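Local coordinates for protein CarG (Serratia, PDB 4O7J) that probably contributes to intrinsic resistance against carbapenem antibiotics and structurally resembles lysozyme inhibitors, at residues Lys21-Leu26 with Thr41-Arg46; Phe62-Tyr67 with Gln78-Phe83; Arg113-Arg118 with Glu127-Lys132. All blocks are in the same frame, centred on the assembly; numbering follows the deposited sequence.

Contact 1 is a buried hairpin pairing of strands 22-29 and 37-45, apolar along most of its length and ending at a sodium site. Contact 3 also joins the two strands of a hairpin, 107-116 and 126-135, but lies at the surface, with charged and hydroxyl groups on one side. Contact 2 is partly buried and links the two sheets: strand 64-65 neighbours strand 37-45 of contact 1, while strand 78-85 belongs to the same sheet as contact 3. Water does much of the bridging there. Aromatic packing joins all three, with Trp-128 meeting both Phe-42 and Trp-64. Each contact also reaches the second subunit.

Contact 1 of 3, residues Lys21-Leu26 with Thr41-Arg46; sequences KDYVVL and TFFIHR. With NA (sodium ion), chain C.
Phe-43 and Tyr-23 face each other as an antiparallel hydrogen-bonded pair, their backbones tied by Tyr-23 N to Phe-43 O at 2.7 Å and by Phe-43 N to Tyr-23 O at 2.8 Å. Both rings spring from the same face of the sheet and slant past one another: Tyr-23 CD2 settles against Phe-43 CB at 3.8 Å, and Tyr-23 CB nears Phe-43 CD1. Farther out on the Phe-43 ring, CE1 meets Val-25 CG2, so the phenyl group spans two residues of the facing strand. The second subunit packs on this face as well, and Tyr-23 OH is hydrogen-bonded to Val-10 N of that subunit. On the other face Val-24 lays both methyl groups beside the Phe-42 ring, the two side chains running alongside each other.

Asp-22 turns the end of the pairing into a metal site. Its chi1 of -46° places CG, the carbon carrying both ligand oxygens, beside the backbone N and anti to the carbonyl carbon. OD1 binds the sodium ion at 2.5 Å and OD2 at 2.4 Å. Each oxygen also takes one backbone N-H: Ile-15 N on OD2, and on OD1 His-45 N, 2.8 Å away and nearly straight at 171°, from the anti side, 24° out of the carboxylate plane. Next door, His-45 ND1 donates to Lys-21 O at 3.1 Å, with the acceptor near the ring plane, and a water donates to His-45 O while binding the metal. Asp-14, Asn-16, Asp-18 and the Leu-20 carbonyl complete a seven-oxygen shell. A beta hairpin whose first strand begins with the last ligand of such an acidic loop recalls calcium-binding loops of the Dx[DN]xDG type, here occupied by sodium.

Contact 2 of 3, residues Phe62-Tyr67 with Gln78-Phe83; sequences FTWFDY and QDNRLF
Tyr-67 and Gln-78 form a single antiparallel bridge between the end of the segment holding strand 64-65 and the start of strand 78-85, an outermost strand of the four-stranded sheet; the bridge thereby connects the two sheets of the fold. This part is close-knit. Tyr-67 N donates to Gln-78 O at 2.9 Å, and Gln-78 N returns a longer bond to Tyr-67 O at 3.3 Å. Beside them Gln-78 CB meets the edge of the Tyr-67 ring at CD2, 4.0 Å away. Asp-66 is held just as close, its CA making a C-H...O contact with Gln-78 O at 3.2 Å.

Water occupies the outer side of the Asp-66 and Asp-79 pair: Asp-66 OD2 lies 4.5 Å from Asp-79 OD1, and one water donates to both, which probably eases their repulsion. From Asn-80 on the two chains separate. Its side chain crosses that of Trp-64 at about a right angle, with OD1 3.5 Å from Trp-64 CE3 and hydrogen-bonded to Thr-93. Two waters are the closer acceptors of Asn-80 ND2, each 2.7 Å away; Phe-65 O, 3.3 Å from ND2, is a weak third, linked more firmly through one of these waters, which donates to it.

Contact 3 of 3, residues Arg113-Arg118 with Glu127-Lys132; sequences RFKVSR and EWSMSK
The guanidinium of Arg-113 has Ser-129 CB over one face, 3.7 Å from the plane and nearer the rim than the centre, while Ser-131 OG and Met-130 O lie at its edge. CG of Arg-113 sits between its backbone N and carbonyl carbon (chi1 72°), close by Ser-131 OG at 3.4 Å, and the chain then runs extended to NE. On the opposite face of the sheet the indole of Trp-128 comes obliquely to the facing backbone, its CE3 3.6 Å from Arg-113 C. The ring of Trp-128 also meets Phe-42 edge-to-face.

Four backbone bonds join the strands. Ser-129 N to Arg-113 O is nearly straight at 177°, and Lys-115 N donates to Glu-127 O at 2.9 Å. Farther along, two consecutive residues, Ser-131 and Lys-132, stand opposite the single residue Ile-111, which makes a classic beta bulge.

Lys-115 and Glu-127 share a face with Arg-113, and their side chains extend next to each other in one direction. The carboxylate touches the aliphatic chain, Glu-127 OE2 resting 3.5 Å from Lys-115 CD, while Lys-115 NZ stays 4.4 Å from Glu-127 OE2, too far for a salt bridge. Backbone hydrogen bonds therefore set the register of this surface hairpin, and the charges beside it would act through a diffuse attraction instead of a locked ion pair.

Contact 1 of 3, residues Lys21-Leu26 with Thr41-Arg46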
loop_
_atom_site.group_PDB
_atom_site.type_symbol
_atom_site.label_atom_id
_atom_site.label_comp_id
_atom_site.label_asym_id
_atom_site.label_seq_id
_atom_site.Cartn_x
_atom_site.Cartn_y
_atom_site.Cartn_z
ATOM N N LYS A 21 -3.290 -13.991 -12.764
ATOM C CA LYS A 21 -3.147 -13.960 -11.304
ATOM C C LYS A 21 -2.792 -12.529 -10.852
ATOM O O LYS A 21 -1.910 -11.895 -11.379
ATOM C CB LYS A 21 -2.101 -14.954 -10.787
ATOM C CG LYS A 21 -2.433 -16.406 -11.075
ATOM C CD LYS A 21 -3.468 -17.017 -10.141
ATOM C CE LYS A 21 -3.489 -18.526 -10.386
ATOM N NZ LYS A 21 -4.869 -19.023 -10.514
ATOM N N ASP A 22 -3.525 -12.064 -9.866
ATOM C CA ASP A 22 -3.273 -10.823 -9.161
ATOM C C ASP A 22 -2.618 -11.046 -7.827
ATOM O O ASP A 22 -2.397 -12.212 -7.430
ATOM C CB ASP A 22 -4.634 -10.186 -8.981
ATOM C CG ASP A 22 -5.439 -10.238 -10.256
ATOM O OD1 ASP A 22 -4.932 -9.781 -11.301
ATOM O OD2 ASP A 22 -6.573 -10.763 -10.250
ATOM N N TYR A 23 -2.300 -9.967 -7.105
ATOM C CA TYR A 23 -1.659 -10.131 -5.794
ATOM C C TYR A 23 -2.596 -9.646 -4.742
ATOM O O TYR A 23 -3.198 -8.519 -4.868
ATOM C CB TYR A 23 -0.434 -9.265 -5.610
ATOM C CG TYR A 23 0.733 -9.449 -6.539
ATOM C CD1 TYR A 23 1.045 -10.635 -7.155
ATOM C CD2 TYR A 23 1.595 -8.337 -6.736
ATOM C CE1 TYR A 23 2.224 -10.745 -7.992
ATOM C CE2 TYR A 23 2.702 -8.434 -7.538
ATOM C CZ TYR A 23 3.021 -9.632 -8.155
ATOM O OH TYR A 23 4.172 -9.562 -8.900
ATOM N N VAL A 24 -2.757 -10.460 -3.705
ATOM C CA VAL A 24 -3.357 -9.984 -2.420
ATOM C C VAL A 24 -2.251 -10.137 -1.424
ATOM O O VAL A 24 -1.794 -11.278 -1.138
ATOM C CB VAL A 24 -4.554 -10.825 -2.005
ATOM C CG1 VAL A 24 -5.174 -10.294 -0.727
ATOM C CG2 VAL A 24 -5.524 -10.879 -3.143
ATOM N N VAL A 25 -1.791 -9.030 -0.869
ATOM C CA VAL A 25 -0.699 -9.062 0.035
ATOM C C VAL A 25 -1.220 -8.868 1.439
ATOM O O VAL A 25 -1.848 -7.829 1.775
ATOM C CB VAL A 25 0.382 -7.999 -0.296
ATOM C CG1 VAL A 25 1.551 -8.200 0.622
ATOM C CG2 VAL A 25 0.825 -8.143 -1.746
ATOM N N LEU A 26 -0.971 -9.869 2.277
ATOM C CA LEU A 26 -1.291 -9.788 3.693
ATOM C C LEU A 26 -0.042 -9.418 4.463
ATOM O O LEU A 26 0.978 -10.155 4.425
ATOM C CB LEU A 26 -1.793 -11.158 4.139
ATOM C CG LEU A 26 -2.092 -11.311 5.632
ATOM C CD1 LEU A 26 -3.211 -10.354 5.995
ATOM C CD2 LEU A 26 -2.353 -12.798 5.993
ATOM N N THR A 41 -3.398 -5.475 0.885
ATOM C CA THR A 41 -3.088 -4.606 -0.263
ATOM C C THR A 41 -3.336 -5.443 -1.551
ATOM O O THR A 41 -2.923 -6.602 -1.616
ATOM C CB THR A 41 -1.631 -4.073 -0.164
ATOM O OG1 THR A 41 -1.373 -3.540 1.147
ATOM C CG2 THR A 41 -1.425 -2.908 -1.202
ATOM N N PHE A 42 -4.079 -4.876 -2.515
ATOM C CA PHE A 42 -4.527 -5.533 -3.750
ATOM C C PHE A 42 -3.846 -4.959 -4.968
ATOM O O PHE A 42 -3.824 -3.779 -5.178
ATOM C CB PHE A 42 -6.023 -5.435 -3.921
ATOM C CG PHE A 42 -6.831 -6.113 -2.814
ATOM C CD1 PHE A 42 -7.164 -5.395 -1.687
ATOM C CD2 PHE A 42 -7.235 -7.410 -2.941
ATOM C CE1 PHE A 42 -7.836 -5.968 -0.646
ATOM C CE2 PHE A 42 -7.955 -8.016 -1.924
ATOM C CZ PHE A 42 -8.212 -7.299 -0.759
ATOM N N PHE A 43 -3.298 -5.848 -5.795
ATOM C CA PHE A 43 -2.664 -5.463 -7.021
ATOM C C PHE A 43 -3.210 -6.309 -8.148
ATOM O O PHE A 43 -2.924 -7.529 -8.176
ATOM C CB PHE A 43 -1.137 -5.649 -6.966
ATOM C CG PHE A 43 -0.465 -4.906 -5.859
ATOM C CD1 PHE A 43 -0.338 -5.469 -4.628
ATOM C CD2 PHE A 43 0.176 -3.687 -6.094
ATOM C CE1 PHE A 43 0.305 -4.822 -3.635
ATOM C CE2 PHE A 43 0.801 -3.005 -5.068
ATOM C CZ PHE A 43 0.838 -3.558 -3.818
ATOM N N ILE A 44 -3.776 -5.646 -9.153
ATOM C CA ILE A 44 -4.425 -6.310 -10.296
ATOM C C ILE A 44 -3.438 -6.394 -11.479
ATOM O O ILE A 44 -2.768 -5.399 -11.832
ATOM C CB ILE A 44 -5.634 -5.579 -10.762
ATOM C CG1 ILE A 44 -6.701 -5.548 -9.652
ATOM C CG2 ILE A 44 -6.188 -6.250 -12.026
ATOM C CD1 ILE A 44 -7.111 -6.919 -9.128
ATOM N N HIS A 45 -3.286 -7.571 -11.980
ATOM C CA HIS A 45 -2.296 -7.810 -13.032
ATOM C C HIS A 45 -2.908 -7.281 -14.363
ATOM O O HIS A 45 -4.010 -7.672 -14.736
ATOM C CB HIS A 45 -2.047 -9.299 -13.066
ATOM C CG HIS A 45 -0.930 -9.741 -13.961
ATOM N ND1 HIS A 45 -0.406 -11.019 -13.899
ATOM C CD2 HIS A 45 -0.226 -9.100 -14.924
ATOM C CE1 HIS A 45 0.581 -11.138 -14.771
ATOM N NE2 HIS A 45 0.698 -9.996 -15.419
ATOM N N ARG A 46 -2.188 -6.426 -15.071
ATOM C CA ARG A 46 -2.669 -5.882 -16.335
ATOM C C ARG A 46 -2.171 -6.654 -17.548
ATOM O O ARG A 46 -1.107 -7.238 -17.514
ATOM C CB ARG A 46 -2.198 -4.436 -16.509
ATOM C CG ARG A 46 -2.653 -3.480 -15.418
ATOM C CD ARG A 46 -1.778 -2.231 -15.395
ATOM N NE ARG A 46 -1.732 -1.665 -16.722
ATOM C CZ ARG A 46 -2.639 -0.836 -17.244
ATOM N NH1 ARG A 46 -3.661 -0.374 -16.521
ATOM N NH2 ARG A 46 -2.505 -0.440 -18.528
HETATM NA NA NA C . -6.733 -10.989 -12.634
HETATM O O HOH W 1 -0.746 -5.405 2.985
HETATM O O HOH W 2 -6.047 -9.331 -13.949
#

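Contact 2 of 3, residues Phe62-Tyr67 with Gln78-Phe83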
loop_
_atom_site.group_PDB
_atom_site.type_symbol
_atom_site.label_atom_id
_atom_site.label_comp_id
_atom_site.label_asym_id
_atom_site.label_seq_id
_atom_site.Cartn_x
_atom_site.Cartn_y
_atom_site.Cartn_z
ATOM N N PHE A 62 -4.239 2.989 0.286
ATOM C CA PHE A 62 -4.194 1.859 -0.622
ATOM C C PHE A 62 -3.994 0.500 0.072
ATOM O O PHE A 62 -3.891 -0.501 -0.621
ATOM C CB PHE A 62 -3.087 2.052 -1.685
ATOM C CG PHE A 62 -3.477 3.099 -2.724
ATOM C CD1 PHE A 62 -3.406 4.431 -2.403
ATOM C CD2 PHE A 62 -3.984 2.725 -3.917
ATOM C CE1 PHE A 62 -3.728 5.406 -3.338
ATOM C CE2 PHE A 62 -4.357 3.682 -4.860
ATOM C CZ PHE A 62 -4.255 5.016 -4.549
ATOM N N THR A 63 -3.901 0.532 1.395
ATOM C CA THR A 63 -3.965 -0.713 2.223
ATOM C C THR A 63 -5.175 -0.655 3.161
ATOM O O THR A 63 -5.372 0.350 3.871
ATOM C CB THR A 63 -2.622 -0.865 2.966
ATOM O OG1 THR A 63 -1.592 -0.896 2.001
ATOM C CG2 THR A 63 -2.579 -2.081 3.819
ATOM N N TRP A 64 -5.924 -1.761 3.215
ATOM C CA TRP A 64 -7.024 -1.971 4.111
ATOM C C TRP A 64 -6.541 -2.515 5.452
ATOM O O TRP A 64 -6.090 -3.643 5.527
ATOM C CB TRP A 64 -8.064 -2.964 3.534
ATOM C CG TRP A 64 -8.661 -2.583 2.235
ATOM C CD1 TRP A 64 -8.057 -2.652 1.018
ATOM C CD2 TRP A 64 -9.989 -2.126 1.997
ATOM N NE1 TRP A 64 -8.885 -2.208 0.044
ATOM C CE2 TRP A 64 -10.085 -1.840 0.612
ATOM C CE3 TRP A 64 -11.121 -1.905 2.829
ATOM C CZ2 TRP A 64 -11.297 -1.467 0.003
ATOM C CZ3 TRP A 64 -12.294 -1.405 2.226
ATOM C CH2 TRP A 64 -12.383 -1.217 0.832
ATOM N N PHE A 65 -6.645 -1.701 6.513
ATOM C CA PHE A 65 -6.152 -2.082 7.799
ATOM C C PHE A 65 -7.294 -2.419 8.761
ATOM O O PHE A 65 -8.390 -1.784 8.732
ATOM C CB PHE A 65 -5.306 -0.953 8.409
ATOM C CG PHE A 65 -3.930 -0.826 7.831
ATOM C CD1 PHE A 65 -2.936 -1.717 8.131
ATOM C CD2 PHE A 65 -3.652 0.235 7.003
ATOM C CE1 PHE A 65 -1.665 -1.559 7.651
ATOM C CE2 PHE A 65 -2.376 0.382 6.459
ATOM C CZ PHE A 65 -1.395 -0.507 6.803
ATOM N N ASP A 66 -7.012 -3.340 9.638
ATOM C CA ASP A 66 -7.826 -3.523 10.827
ATOM C C ASP A 66 -7.535 -2.412 11.835
ATOM O O ASP A 66 -6.507 -1.706 11.708
ATOM C CB ASP A 66 -7.735 -4.950 11.378
ATOM C CG ASP A 66 -6.509 -5.191 12.252
ATOM O OD1 ASP A 66 -5.981 -4.268 12.908
ATOM O OD2 ASP A 66 -6.034 -6.351 12.241
ATOM N N TYR A 67 -8.441 -2.161 12.745
ATOM C CA TYR A 67 -8.276 -1.068 13.652
ATOM C C TYR A 67 -8.702 -1.459 15.023
ATOM O O TYR A 67 -9.664 -2.134 15.173
ATOM C CB TYR A 67 -9.062 0.136 13.185
ATOM C CG TYR A 67 -8.508 0.802 11.934
ATOM C CD1 TYR A 67 -7.390 1.621 11.978
ATOM C CD2 TYR A 67 -9.099 0.625 10.722
ATOM C CE1 TYR A 67 -6.909 2.236 10.835
ATOM C CE2 TYR A 67 -8.627 1.213 9.588
ATOM C CZ TYR A 67 -7.543 2.028 9.647
ATOM O OH TYR A 67 -7.112 2.601 8.500
ATOM N N GLN A 78 -12.547 -2.626 13.671
ATOM C CA GLN A 78 -12.748 -2.755 12.274
ATOM C C GLN A 78 -11.846 -3.872 11.755
ATOM O O GLN A 78 -10.679 -3.987 12.177
ATOM C CB GLN A 78 -12.451 -1.420 11.569
ATOM C CG GLN A 78 -12.727 -1.365 10.082
ATOM C CD GLN A 78 -13.029 0.079 9.591
ATOM O OE1 GLN A 78 -13.511 0.919 10.336
ATOM N NE2 GLN A 78 -12.787 0.338 8.354
ATOM N N ASP A 79 -12.405 -4.699 10.856
ATOM C CA ASP A 79 -11.663 -5.804 10.216
ATOM C C ASP A 79 -12.061 -5.901 8.782
ATOM O O ASP A 79 -13.083 -5.345 8.369
ATOM C CB ASP A 79 -11.908 -7.126 10.901
ATOM C CG ASP A 79 -10.825 -8.151 10.682
ATOM O OD1 ASP A 79 -9.720 -7.864 10.116
ATOM O OD2 ASP A 79 -11.097 -9.296 11.102
ATOM N N ASN A 80 -11.221 -6.537 7.979
ATOM C CA ASN A 80 -11.513 -6.834 6.589
ATOM C C ASN A 80 -11.211 -8.265 6.300
ATOM O O ASN A 80 -10.234 -8.795 6.803
ATOM C CB ASN A 80 -10.686 -5.916 5.649
ATOM C CG ASN A 80 -10.806 -4.480 6.019
ATOM O OD1 ASN A 80 -11.763 -3.823 5.665
ATOM N ND2 ASN A 80 -9.840 -3.986 6.753
ATOM N N ARG A 81 -12.056 -8.922 5.493
ATOM C CA ARG A 81 -11.834 -10.304 5.194
ATOM C C ARG A 81 -12.309 -10.626 3.785
ATOM O O ARG A 81 -13.340 -10.154 3.362
ATOM C CB ARG A 81 -12.476 -11.207 6.292
ATOM C CG ARG A 81 -12.141 -12.684 6.188
ATOM C CD ARG A 81 -12.518 -13.496 7.440
ATOM N NE ARG A 81 -11.882 -13.020 8.651
ATOM C CZ ARG A 81 -12.148 -13.487 9.879
ATOM N NH1 ARG A 81 -13.047 -14.436 10.056
ATOM N NH2 ARG A 81 -11.531 -12.953 10.916
ATOM N N LEU A 82 -11.513 -11.439 3.078
ATOM C CA LEU A 82 -11.854 -11.903 1.763
ATOM C C LEU A 82 -12.607 -13.198 1.732
ATOM O O LEU A 82 -12.237 -14.181 2.432
ATOM C CB LEU A 82 -10.563 -11.981 0.948
ATOM C CG LEU A 82 -10.499 -11.765 -0.531
ATOM C CD1 LEU A 82 -11.035 -10.431 -1.008
ATOM C CD2 LEU A 82 -9.054 -12.052 -0.947
ATOM N N PHE A 83 -13.683 -13.212 0.950
ATOM C CA PHE A 83 -14.500 -14.392 0.701
ATOM C C PHE A 83 -14.582 -14.640 -0.794
ATOM O O PHE A 83 -14.389 -13.744 -1.596
ATOM C CB PHE A 83 -15.900 -14.157 1.236
ATOM C CG PHE A 83 -15.956 -14.082 2.712
ATOM C CD1 PHE A 83 -15.695 -12.897 3.357
ATOM C CD2 PHE A 83 -16.229 -15.253 3.501
ATOM C CE1 PHE A 83 -15.713 -12.821 4.744
ATOM C CE2 PHE A 83 -16.275 -15.166 4.859
ATOM C CZ PHE A 83 -15.991 -13.949 5.496
HETATM O O HOH W 3 -7.702 -5.658 7.051
HETATM O O HOH W 4 -10.789 -1.472 7.101
HETATM O O HOH W 5 -7.230 -8.532 10.894
#

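Contact 3 of 3, residues Arg113-Arg118 with Glu127-Lys132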
loop_
_atom_site.group_PDB
_atom_site.type_symbol
_atom_site.label_atom_id
_atom_site.label_comp_id
_atom_site.label_asym_id
_atom_site.label_seq_id
_atom_site.Cartn_x
_atom_site.Cartn_y
_atom_site.Cartn_z
ATOM N N ARG A 113 -17.721 -5.654 -4.038
ATOM C CA ARG A 113 -17.459 -6.519 -5.153
ATOM C C ARG A 113 -16.454 -5.811 -6.061
ATOM O O ARG A 113 -16.324 -4.549 -6.071
ATOM C CB ARG A 113 -18.793 -6.821 -5.887
ATOM C CG ARG A 113 -19.267 -5.602 -6.628
ATOM C CD ARG A 113 -20.504 -5.787 -7.464
ATOM N NE ARG A 113 -20.591 -4.635 -8.364
ATOM C CZ ARG A 113 -20.989 -3.417 -8.004
ATOM N NH1 ARG A 113 -21.402 -3.156 -6.748
ATOM N NH2 ARG A 113 -20.997 -2.455 -8.939
ATOM N N PHE A 114 -15.793 -6.598 -6.883
ATOM C CA PHE A 114 -14.818 -6.086 -7.807
ATOM C C PHE A 114 -15.479 -5.333 -8.962
ATOM O O PHE A 114 -16.411 -5.866 -9.591
ATOM C CB PHE A 114 -13.980 -7.191 -8.324
ATOM C CG PHE A 114 -12.863 -6.713 -9.136
ATOM C CD1 PHE A 114 -13.008 -6.504 -10.505
ATOM C CD2 PHE A 114 -11.659 -6.405 -8.512
ATOM C CE1 PHE A 114 -11.945 -6.001 -11.247
ATOM C CE2 PHE A 114 -10.614 -5.928 -9.225
ATOM C CZ PHE A 114 -10.753 -5.719 -10.600
ATOM N N LYS A 115 -14.973 -4.155 -9.274
ATOM C CA LYS A 115 -15.567 -3.307 -10.351
ATOM C C LYS A 115 -14.498 -2.659 -11.232
ATOM O O LYS A 115 -13.540 -2.006 -10.751
ATOM C CB LYS A 115 -16.466 -2.249 -9.770
ATOM C CG LYS A 115 -17.112 -1.320 -10.818
ATOM C CD LYS A 115 -18.067 -0.327 -10.243
ATOM C CE LYS A 115 -18.934 0.246 -11.365
ATOM N NZ LYS A 115 -19.531 1.540 -10.934
ATOM N N VAL A 116 -14.631 -2.879 -12.537
ATOM C CA VAL A 116 -13.755 -2.213 -13.521
ATOM C C VAL A 116 -14.448 -1.044 -14.190
ATOM O O VAL A 116 -15.620 -1.176 -14.587
ATOM C CB VAL A 116 -13.346 -3.194 -14.605
ATOM C CG1 VAL A 116 -12.277 -2.592 -15.520
ATOM C CG2 VAL A 116 -12.813 -4.430 -13.964
ATOM N N SER A 117 -13.770 0.100 -14.290
ATOM C CA SER A 117 -14.396 1.339 -14.823
ATOM C C SER A 117 -13.430 1.815 -15.904
ATOM O O SER A 117 -12.461 2.465 -15.628
ATOM C CB SER A 117 -14.625 2.391 -13.736
ATOM O OG SER A 117 -15.490 1.954 -12.673
ATOM N N ARG A 118 -13.645 1.361 -17.143
ATOM C CA ARG A 118 -12.595 1.467 -18.166
ATOM C C ARG A 118 -12.671 2.803 -18.865
ATOM O O ARG A 118 -13.734 3.211 -19.183
ATOM C CB ARG A 118 -12.719 0.340 -19.193
ATOM C CG ARG A 118 -11.448 0.115 -20.023
ATOM C CD ARG A 118 -10.782 -1.200 -19.704
ATOM N NE ARG A 118 -9.317 -1.047 -19.659
ATOM C CZ ARG A 118 -8.492 -1.928 -19.093
ATOM N NH1 ARG A 118 -8.962 -3.053 -18.543
ATOM N NH2 ARG A 118 -7.185 -1.689 -19.081
ATOM N N GLU A 127 -11.553 -1.070 -8.695
ATOM C CA GLU A 127 -11.938 -0.722 -7.317
ATOM C C GLU A 127 -12.854 -1.775 -6.669
ATOM O O GLU A 127 -13.441 -2.594 -7.347
ATOM C CB GLU A 127 -12.616 0.667 -7.243
ATOM C CG GLU A 127 -14.022 0.569 -7.757
ATOM C CD GLU A 127 -14.718 1.908 -8.057
ATOM O OE1 GLU A 127 -14.113 2.997 -7.883
ATOM O OE2 GLU A 127 -15.892 1.800 -8.507
ATOM N N TRP A 128 -12.947 -1.709 -5.347
ATOM C CA TRP A 128 -13.914 -2.450 -4.566
ATOM C C TRP A 128 -15.146 -1.529 -4.427
ATOM O O TRP A 128 -15.088 -0.406 -3.880
ATOM C CB TRP A 128 -13.350 -2.772 -3.226
ATOM C CG TRP A 128 -12.320 -3.825 -3.262
ATOM C CD1 TRP A 128 -11.016 -3.651 -3.095
ATOM C CD2 TRP A 128 -12.531 -5.226 -3.522
ATOM N NE1 TRP A 128 -10.373 -4.832 -3.198
ATOM C CE2 TRP A 128 -11.260 -5.830 -3.481
ATOM C CE3 TRP A 128 -13.645 -6.011 -3.835
ATOM C CZ2 TRP A 128 -11.082 -7.172 -3.647
ATOM C CZ3 TRP A 128 -13.493 -7.360 -4.031
ATOM C CH2 TRP A 128 -12.193 -7.956 -3.952
ATOM N N SER A 129 -16.258 -1.984 -5.005
ATOM C CA SER A 129 -17.439 -1.198 -5.067
ATOM C C SER A 129 -18.457 -1.756 -4.123
ATOM O O SER A 129 -18.775 -2.938 -4.169
ATOM C CB SER A 129 -18.020 -1.223 -6.503
ATOM O OG SER A 129 -19.280 -0.576 -6.577
ATOM N N MET A 130 -19.016 -0.900 -3.277
ATOM C CA MET A 130 -19.966 -1.367 -2.276
ATOM C C MET A 130 -21.205 -1.988 -2.935
ATOM O O MET A 130 -21.816 -1.383 -3.803
ATOM C CB MET A 130 -20.352 -0.228 -1.322
ATOM C CG MET A 130 -21.307 -0.733 -0.255
ATOM S SD MET A 130 -21.667 0.447 1.017
ATOM C CE MET A 130 -21.799 1.993 0.115
ATOM N N SER A 131 -21.511 -3.201 -2.579
ATOM C CA SER A 131 -22.740 -3.913 -3.013
ATOM C C SER A 131 -23.894 -3.664 -2.054
ATOM O O SER A 131 -25.038 -3.336 -2.471
ATOM C CB SER A 131 -22.542 -5.413 -3.152
ATOM O OG SER A 131 -21.424 -5.671 -3.955
ATOM N N LYS A 132 -23.577 -3.727 -0.783
ATOM C CA LYS A 132 -24.596 -3.735 0.253
ATOM C C LYS A 132 -23.895 -3.636 1.619
ATOM O O LYS A 132 -22.772 -4.109 1.786
ATOM C CB LYS A 132 -25.314 -5.079 0.172
ATOM C CG LYS A 132 -26.470 -5.366 1.066
ATOM C CD LYS A 132 -27.478 -4.230 1.201
ATOM C CE LYS A 132 -28.555 -4.627 2.243
ATOM N NZ LYS A 132 -29.336 -3.514 2.854
#